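Local coordinates for protein glutamate receptor 1 (Adineta vaga, PDB 4IO6) that probably works as a ligand-gated ion channel and binds amino acids such as L-glutamate in its extracellular ligand-binding domain, the part given here, at residues G134-T139 with S177-G182; M107-R112 with T196-D201. One frame throughout, in Å; residues are numbered along the deposited sequence. Where two conformers were deposited one is given.

Contact 1. Residues G134-T139 with S177-G182. With MET (methionine), chain C.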
ATOM      1  N   GLY A 134      -5.199 -25.690   8.892  1.00 19.08           N
ATOM      2  CA  GLY A 134      -6.457 -25.256   8.307  1.00 18.52           C
ATOM      3  C   GLY A 134      -6.296 -24.058   7.384  1.00 17.43           C
ATOM      4  O   GLY A 134      -5.649 -23.065   7.717  1.00 16.86           O
ATOM      5  N   ILE A 135      -6.860 -24.185   6.189  1.00 17.14           N
ATOM      6  CA  ILE A 135      -6.761 -23.150   5.151  1.00 16.21           C
ATOM      7  C   ILE A 135      -8.140 -22.871   4.611  1.00 16.01           C
ATOM      8  O   ILE A 135      -8.832 -23.768   4.146  1.00 16.64           O
ATOM      9  CB  ILE A 135      -5.836 -23.615   3.996  1.00 16.36           C
ATOM     10  CG1 ILE A 135      -4.381 -23.742   4.485  1.00 17.29           C
ATOM     11  CG2 ILE A 135      -5.942 -22.712   2.783  1.00 20.46           C
ATOM     12  CD1 ILE A 135      -3.765 -22.441   4.944  1.00 18.84           C
ATOM     13  N   ARG A 136      -8.559 -21.608   4.677  1.00 15.25           N
ATOM     14  CA  ARG A 136      -9.828 -21.209   4.084  1.00 15.12           C
ATOM     15  C   ARG A 136      -9.699 -21.202   2.544  1.00 15.37           C
ATOM     16  O   ARG A 136      -8.871 -20.496   1.986  1.00 14.30           O
ATOM     17  CB  ARG A 136     -10.263 -19.832   4.585  1.00 14.48           C
ATOM     18  CG  ARG A 136     -10.840 -19.872   5.975  1.00 19.70           C
ATOM     19  CD  ARG A 136     -11.071 -18.437   6.465  1.00 23.78           C
ATOM     20  NE  ARG A 136      -9.811 -17.857   6.909  1.00 21.98           N
ATOM     21  CZ  ARG A 136      -9.531 -16.550   6.949  1.00 21.96           C
ATOM     22  NH1 ARG A 136     -10.389 -15.640   6.504  1.00 16.61           N
ATOM     23  NH2 ARG A 136      -8.355 -16.161   7.405  1.00 21.83           N
ATOM     24  N   ILE A 137     -10.499 -22.008   1.871  1.00 15.58           N
ATOM     25  CA  ILE A 137     -10.401 -22.071   0.410  1.00 15.61           C
ATOM     26  C   ILE A 137     -10.856 -20.746  -0.186  1.00 15.60           C
ATOM     27  O   ILE A 137     -11.682 -20.035   0.405  1.00 16.67           O
ATOM     28  CB  ILE A 137     -11.164 -23.275  -0.169  1.00 16.71           C
ATOM     29  CG1 ILE A 137     -12.667 -23.137   0.033  1.00 26.55           C
ATOM     30  CG2 ILE A 137     -10.606 -24.554   0.439  1.00 19.56           C
ATOM     31  CD1 ILE A 137     -13.448 -24.289  -0.561  1.00 39.05           C
ATOM     32  N   GLY A 138     -10.268 -20.378  -1.324  1.00 14.63           N
ATOM     33  CA  GLY A 138     -10.664 -19.164  -2.018  1.00 14.07           C
ATOM     34  C   GLY A 138     -10.232 -17.927  -1.278  1.00 14.46           C
ATOM     35  O   GLY A 138     -10.944 -16.926  -1.259  1.00 16.36           O
ATOM     36  N   THR A 139      -9.060 -17.987  -0.654  1.00 15.09           N
ATOM     37  CA  THR A 139      -8.467 -16.832   0.014  1.00 12.55           C
ATOM     38  C   THR A 139      -7.004 -16.685  -0.358  1.00 13.92           C
ATOM     39  O   THR A 139      -6.346 -17.634  -0.834  1.00 14.32           O
ATOM     40  CB  THR A 139      -8.516 -16.925   1.552  1.00 14.33           C
ATOM     41  OG1 THR A 139      -7.679 -18.020   1.990  1.00 16.14           O
ATOM     42  CG2 THR A 139      -9.945 -17.103   2.015  1.00 15.56           C
ATOM     43  N   SER A 177      -3.882 -21.853  11.658  1.00 18.10           N
ATOM     44  CA  SER A 177      -4.382 -21.302  10.394  1.00 17.05           C
ATOM     45  C   SER A 177      -3.733 -19.936  10.153  1.00 16.33           C
ATOM     46  O   SER A 177      -2.805 -19.535  10.865  1.00 16.70           O
ATOM     47  CB  SER A 177      -5.914 -21.204  10.390  1.00 16.85           C
ATOM     48  OG  SER A 177      -6.424 -21.016   9.093  1.00 17.76           O
ATOM     49  N   PHE A 178      -4.181 -19.251   9.111  1.00 16.11           N
ATOM     50  CA  PHE A 178      -3.657 -17.924   8.749  1.00 15.80           C
ATOM     51  C   PHE A 178      -4.791 -16.916   8.783  1.00 15.46           C
ATOM     52  O   PHE A 178      -5.927 -17.237   8.395  1.00 16.93           O
ATOM     53  CB  PHE A 178      -3.108 -17.895   7.322  1.00 17.66           C
ATOM     54  CG  PHE A 178      -1.993 -18.871   7.032  1.00 16.37           C
ATOM     55  CD1 PHE A 178      -1.131 -19.305   8.013  1.00 18.11           C
ATOM     56  CD2 PHE A 178      -1.800 -19.313   5.719  1.00 19.89           C
ATOM     57  CE1 PHE A 178      -0.100 -20.196   7.699  1.00 20.99           C
ATOM     58  CE2 PHE A 178      -0.771 -20.178   5.393  1.00 19.14           C
ATOM     59  CZ  PHE A 178       0.076 -20.617   6.367  1.00 18.50           C
ATOM     60  N   MET A 179      -4.475 -15.696   9.220  1.00 13.92           N
ATOM     61  CA  MET A 179      -5.399 -14.582   9.157  1.00 13.78           C
ATOM     62  C   MET A 179      -4.668 -13.326   8.707  1.00 12.88           C
ATOM     63  O   MET A 179      -3.478 -13.175   8.936  1.00 14.93           O
ATOM     64  CB  MET A 179      -6.017 -14.267  10.526  1.00 16.22           C
ATOM     65  CG  MET A 179      -7.063 -15.269  10.991  1.00 15.94           C
ATOM     66  SD  MET A 179      -7.951 -14.739  12.478  1.00 18.03           S
ATOM     67  CE  MET A 179      -9.017 -13.446  11.834  1.00 15.68           C
ATOM     68  N   ASP A 180      -5.417 -12.377   8.127  1.00 12.79           N
ATOM     69  CA  ASP A 180      -4.915 -11.012   7.934  1.00 11.89           C
ATOM     70  C   ASP A 180      -4.672 -10.354   9.301  1.00 13.94           C
ATOM     71  O   ASP A 180      -5.377 -10.638  10.269  1.00 12.94           O
ATOM     72  CB  ASP A 180      -5.925 -10.165   7.157  1.00 12.30           C
ATOM     73  CG  ASP A 180      -6.137 -10.623   5.723  1.00 13.64           C
ATOM     74  OD1 ASP A 180      -5.176 -11.107   5.061  1.00 15.35           O
ATOM     75  OD2 ASP A 180      -7.293 -10.510   5.248  1.00 13.45           O
ATOM     76  N   ILE A 181      -3.683  -9.482   9.377  1.00 15.09           N
ATOM     77  CA  ILE A 181      -3.249  -8.931  10.660  1.00 13.95           C
ATOM     78  C   ILE A 181      -4.326  -8.132  11.387  1.00 15.51           C
ATOM     79  O   ILE A 181      -4.475  -8.269  12.597  1.00 17.23           O
ATOM     80  CB  ILE A 181      -1.946  -8.119  10.456  1.00 17.39           C
ATOM     81  CG1 ILE A 181      -1.360  -7.700  11.789  1.00 20.83           C
ATOM     82  CG2 ILE A 181      -2.138  -6.954   9.493  1.00 17.47           C
ATOM     83  CD1 ILE A 181       0.100  -7.326  11.701  1.00 24.48           C
ATOM     84  N   GLY A 182      -5.088  -7.327  10.665  1.00 14.85           N
ATOM     85  CA  GLY A 182      -6.059  -6.454  11.312  1.00 16.54           C
ATOM     86  C   GLY A 182      -7.124  -7.249  12.024  1.00 15.42           C
ATOM     87  O   GLY A 182      -7.397  -7.035  13.216  1.00 17.07           O
TER
HETATM   88  N   MET C 301      -7.959 -10.817   2.609  1.00 11.20           N
HETATM   89  CA  MET C 301      -7.947 -12.238   2.201  1.00 11.75           C
HETATM   90  C   MET C 301      -8.412 -12.383   0.777  1.00 11.83           C
HETATM   91  O   MET C 301      -8.820 -11.384   0.116  1.00  9.96           O
HETATM   92  CB  MET C 301      -8.803 -13.125   3.114  1.00 15.40           C
HETATM   93  CG  MET C 301      -8.067 -13.537   4.360  1.00 16.79           C
HETATM   94  SD  MET C 301      -6.731 -14.716   3.871  1.00 18.49           S
HETATM   95  CE  MET C 301      -5.675 -14.639   5.325  1.00 23.04           C
HETATM   96  OXT MET C 301      -8.419 -13.487   0.219  1.00 12.25           O
HETATM   97  O   HOH W   1      -7.338 -19.716   6.662  1.00 22.97           O
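Gly134 and Ser177 bring strands 134-136 and 177-180 together, their CA atoms 4.9 Å apart. From there the strands splay, their N-to-C directions 41° apart, so that Arg136 CA and Met179 CA stand 9.5 Å from each other. The narrow end is tied by Ser177 OG, which donates to Gly134 O at 2.6 Å from above the carbonyl plane; the torsion that sets OG anti to its own backbone N, chi1 -165°, turns it to this oxygen. Farther along, Arg136 spans the widening cleft. A bend at chi3, -79°, swings the guanidinium toward strand 177-180, where NH2 donates to Phe178 O at 2.8 Å, a bond lying in the carbonyl plane, on a lone pair, and also in the guanidinium plane. Water 1 fills the angle between the strands: it accepts from Arg136 N and NE, donates to Ser177 OG, and adds a weak bond to Phe178 O. With a leucine here, Phe178 O would probably lose its direct donor and water 1 the NE donor, keeping Arg136 N and Ser177 OG, and the open end of the wedge would be poorly bridged.

Arg136 and Asp180, both residues of the L-glutamate site, here border a bound methionine: Arg136 NH2 lies 3.7 Å from its CE atom, while Asp180 OD2 accepts from its N at 2.7 Å. Asn105 bonds to the other carboxylate oxygen and so helps to fix this group. On the far side of the wedge, Ile135 CD1 packs 3.8 Å from Phe178 CD2.

Backbone bonds join Ile135 to Tyr157 and Leu159 of strand 157-159. Met165 of helix 162-170 touches Arg136, Ser177 and Met179, whereas helix 140-149, which begins after the N-cap Thr139, packs Tyr145 on Ile135 and Ile149 on Phe178.

Contact 2. Residues M107-R112 with T196-D201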
ATOM      1  N   MET A 107      -0.197 -11.113   6.713  1.00 13.36           N
ATOM      2  CA  MET A 107      -0.845 -12.225   7.407  1.00 15.32           C
ATOM      3  C   MET A 107      -0.100 -12.641   8.658  1.00 15.90           C
ATOM      4  O   MET A 107       1.109 -12.398   8.791  1.00 16.03           O
ATOM      5  CB  MET A 107      -0.993 -13.418   6.459  1.00 16.16           C
ATOM      6  CG  MET A 107      -2.031 -13.174   5.398  1.00 18.41           C
ATOM      7  SD  MET A 107      -2.409 -14.690   4.449  1.00 27.19           S
ATOM      8  CE  MET A 107      -1.168 -14.657   3.188  1.00 35.41           C
ATOM      9  N   ARG A 108      -0.828 -13.271   9.576  1.00 14.73           N
ATOM     10  CA  ARG A 108      -0.268 -13.849  10.790  1.00 16.89           C
ATOM     11  C   ARG A 108      -0.715 -15.301  10.925  1.00 16.03           C
ATOM     12  O   ARG A 108      -1.777 -15.680  10.414  1.00 16.37           O
ATOM     13  CB  ARG A 108      -0.763 -13.118  12.051  1.00 19.08           C
ATOM     14  CG  ARG A 108      -0.442 -11.618  12.161  1.00 25.09           C
ATOM     15  CD  ARG A 108       1.014 -11.290  12.386  1.00 24.41           C
ATOM     16  NE  ARG A 108       1.739 -12.060  13.409  1.00 24.33           N
ATOM     17  CZ  ARG A 108       1.810 -11.789  14.711  1.00 26.20           C
ATOM     18  NH1 ARG A 108       1.141 -10.768  15.238  1.00 32.51           N
ATOM     19  NH2 ARG A 108       2.546 -12.569  15.502  1.00 28.43           N
ATOM     20  N   ILE A 109       0.073 -16.079  11.663  1.00 17.12           N
ATOM     21  CA  ILE A 109      -0.296 -17.424  12.071  1.00 17.69           C
ATOM     22  C   ILE A 109      -1.173 -17.362  13.328  1.00 18.02           C
ATOM     23  O   ILE A 109      -0.802 -16.711  14.313  1.00 18.58           O
ATOM     24  CB  ILE A 109       0.952 -18.258  12.348  1.00 22.12           C
ATOM     25  CG1 ILE A 109       1.823 -18.306  11.092  1.00 21.36           C
ATOM     26  CG2 ILE A 109       0.570 -19.661  12.797  1.00 22.97           C
ATOM     27  CD1 ILE A 109       3.233 -18.802  11.348  1.00 27.71           C
ATOM     28  N   LEU A 110      -2.339 -18.009  13.245  1.00 17.58           N
ATOM     29  CA  LEU A 110      -3.311 -18.140  14.342  1.00 18.04           C
ATOM     30  C   LEU A 110      -3.240 -19.525  14.967  1.00 19.16           C
ATOM     31  O   LEU A 110      -3.168 -20.501  14.242  1.00 19.19           O
ATOM     32  CB  LEU A 110      -4.710 -17.986  13.757  1.00 17.20           C
ATOM     33  CG  LEU A 110      -5.856 -18.026  14.769  1.00 17.71           C
ATOM     34  CD1 LEU A 110      -5.837 -16.810  15.721  1.00 17.91           C
ATOM     35  CD2 LEU A 110      -7.205 -18.081  14.032  1.00 17.08           C
ATOM     36  N   MET A 111      -3.282 -19.605  16.292  1.00 20.16           N
ATOM     37  CA  MET A 111      -3.181 -20.906  16.978  1.00 21.42           C
ATOM     38  C   MET A 111      -3.807 -20.826  18.349  1.00 22.33           C
ATOM     39  O   MET A 111      -4.094 -19.743  18.821  1.00 22.11           O
ATOM     40  CB  MET A 111      -1.714 -21.319  17.117  1.00 22.27           C
ATOM     41  CG  MET A 111      -0.891 -20.422  18.040  1.00 22.88           C
ATOM     42  SD  MET A 111       0.811 -21.048  18.136  1.00 24.14           S
ATOM     43  CE  MET A 111       1.448 -20.125  19.527  1.00 25.24           C
ATOM     44  N   ARG A 112      -4.012 -21.974  18.983  1.00 23.49           N
ATOM     45  CA  ARG A 112      -4.448 -22.002  20.379  1.00 24.68           C
ATOM     46  C   ARG A 112      -3.288 -21.577  21.260  1.00 25.57           C
ATOM     47  O   ARG A 112      -2.145 -21.930  21.002  1.00 25.89           O
ATOM     48  CB  ARG A 112      -4.854 -23.425  20.798  1.00 25.88           C
ATOM     49  CG  ARG A 112      -6.149 -23.935  20.214  1.00 25.49           C
ATOM     50  CD  ARG A 112      -6.484 -25.334  20.755  1.00 26.96           C
ATOM     51  NE  ARG A 112      -5.386 -26.291  20.546  1.00 27.60           N
ATOM     52  CZ  ARG A 112      -5.133 -26.927  19.398  1.00 27.09           C
ATOM     53  NH1 ARG A 112      -5.894 -26.735  18.326  1.00 25.92           N
ATOM     54  NH2 ARG A 112      -4.101 -27.758  19.316  1.00 27.89           N
ATOM     55  N   THR A 196      -4.250 -17.154  19.891  1.00 22.58           N
ATOM     56  CA  THR A 196      -3.176 -16.184  19.866  1.00 22.45           C
ATOM     57  C   THR A 196      -2.484 -16.186  18.502  1.00 21.23           C
ATOM     58  O   THR A 196      -2.768 -17.044  17.652  1.00 20.62           O
ATOM     59  CB  THR A 196      -2.163 -16.453  21.005  1.00 24.02           C
ATOM     60  OG1 THR A 196      -1.347 -15.293  21.196  1.00 25.89           O
ATOM     61  CG2 THR A 196      -1.309 -17.654  20.700  1.00 24.32           C
ATOM     62  N   LEU A 197      -1.628 -15.187  18.293  1.00 21.01           N
ATOM     63  CA  LEU A 197      -0.870 -15.047  17.060  1.00 20.10           C
ATOM     64  C   LEU A 197       0.599 -15.320  17.354  1.00 21.09           C
ATOM     65  O   LEU A 197       1.085 -15.073  18.464  1.00 22.32           O
ATOM     66  CB  LEU A 197      -1.019 -13.632  16.496  1.00 19.19           C
ATOM     67  CG  LEU A 197      -2.456 -13.102  16.404  1.00 18.49           C
ATOM     68  CD1 LEU A 197      -2.453 -11.729  15.784  1.00 19.35           C
ATOM     69  CD2 LEU A 197      -3.304 -14.034  15.557  1.00 17.75           C
ATOM     70  N   VAL A 198       1.309 -15.843  16.358  1.00 21.14           N
ATOM     71  CA  VAL A 198       2.701 -16.189  16.548  1.00 22.23           C
ATOM     72  C   VAL A 198       3.496 -15.955  15.261  1.00 23.50           C
ATOM     73  O   VAL A 198       2.955 -16.029  14.166  1.00 21.80           O
ATOM     74  CB  VAL A 198       2.855 -17.661  17.013  1.00 27.46           C
ATOM     75  CG1 VAL A 198       2.462 -18.639  15.902  1.00 26.43           C
ATOM     76  CG2 VAL A 198       4.272 -17.909  17.490  1.00 36.94           C
ATOM     77  N   GLY A 199       4.778 -15.623  15.416  1.00 29.36           N
ATOM     78  CA  GLY A 199       5.660 -15.494  14.269  1.00 27.71           C
ATOM     79  C   GLY A 199       5.684 -14.109  13.643  1.00 28.40           C
ATOM     80  O   GLY A 199       4.916 -13.218  14.001  1.00 25.51           O
ATOM     81  N   GLU A 200       6.592 -13.942  12.687  1.00 27.42           N
ATOM     82  CA  GLU A 200       6.686 -12.710  11.933  1.00 24.86           C
ATOM     83  C   GLU A 200       5.509 -12.594  10.979  1.00 24.50           C
ATOM     84  O   GLU A 200       4.946 -13.605  10.553  1.00 26.01           O
ATOM     85  CB  GLU A 200       7.978 -12.691  11.117  1.00 30.08           C
ATOM     86  CG  GLU A 200       9.228 -12.438  11.941  1.00 43.24           C
ATOM     87  CD  GLU A 200       9.179 -11.084  12.635  1.00 56.32           C
ATOM     88  OE1 GLU A 200       9.213 -10.049  11.926  1.00 63.14           O
ATOM     89  OE2 GLU A 200       9.085 -11.054  13.885  1.00 63.53           O
ATOM     90  N   ASP A 201       5.153 -11.358  10.658  0.57 23.87           N
ATOM     91  CA  ASP A 201       4.166 -11.098   9.622  0.57 24.59           C
ATOM     92  C   ASP A 201       4.682 -11.744   8.336  0.57 23.35           C
ATOM     93  O   ASP A 201       5.889 -11.978   8.169  0.57 19.98           O
ATOM     94  CB  ASP A 201       3.952  -9.591   9.408  0.57 27.81           C
ATOM     95  CG  ASP A 201       3.817  -8.808  10.723  0.57 35.08           C
ATOM     96  OD1 ASP A 201       3.525  -9.423  11.771  0.57 40.17           O
ATOM     97  OD2 ASP A 201       3.997  -7.569  10.708  0.57 40.04           O
TER
HETATM   98  O   HOH W   2       2.730 -14.405  12.000  1.00 23.17           O
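Two successive bends in Arg108, chi2 -70° and chi3 -46°, fold its guanidinium across Leu197, and Met111 CG, set between its own backbone N and carbonyl carbon (chi1 66°), starts an extended chain that reaches Val198. The two side chains lie on opposite faces of an antiparallel beta pairing within one lobe of the clamshell fold shared by glutamate-receptor ligand-binding domains and periplasmic binding proteins. Its register rests on Ile109 with Val198 and Met111 with Thr196 as hydrogen-bonded pairs, and on Leu110 with Leu197 as the non-hydrogen-bonded pair between them. Met111 and Thr196 exchange bonds in both directions, Thr196 N lying 2.8 Å from Met111 O, and Val198 N donates to Ile109 O.

Side chains alternate accordingly. On one face Val198 CG1 touches both Met111 SD, 3.7 Å away, and Ile109 CG2; on the other, Leu110 CD1 meets Leu197 CD2 at 3.8 Å. Leu197 CB also lies over one face of the Arg108 guanidinium, offset toward its rim.

At Gly199 the chain turns a corner where a CB would be jammed against the carbonyl oxygen of Val198, which calls for glycine. Arg108 NH2 makes a weak bond to Gly199 O, 2.9 Å away. Water 2 accepts from Arg108 NE and donates to Glu200 O; it also stands in for the second bond of the Ile109-Val198 pair, accepting from Ile109 N and donating to Val198 O at 2.7 Å.

Strand 103-112 couples the two contacts, for it pairs with strand 176-180 of contact 1 as well as with strand 195-198 of contact 2. Probable hydrogen bonds run from Arg108 N to Met179 O at 2.7 Å and from Leu110 N to Ser177 O at 2.9 Å; Met179 SD packs against Leu110 CD2. The contact centres are 11 Å apart. In contact 1 Arg136 touches the ligand's apolar end and Asp180 binds its N; Asp85, Thr87, Arg92 and Ala140 supply the other hydrogen bonds. Contact 2 reaches the pocket at one end, where the Met107 side chain comes within about 3 Å of the bound methionine at the nearest atoms.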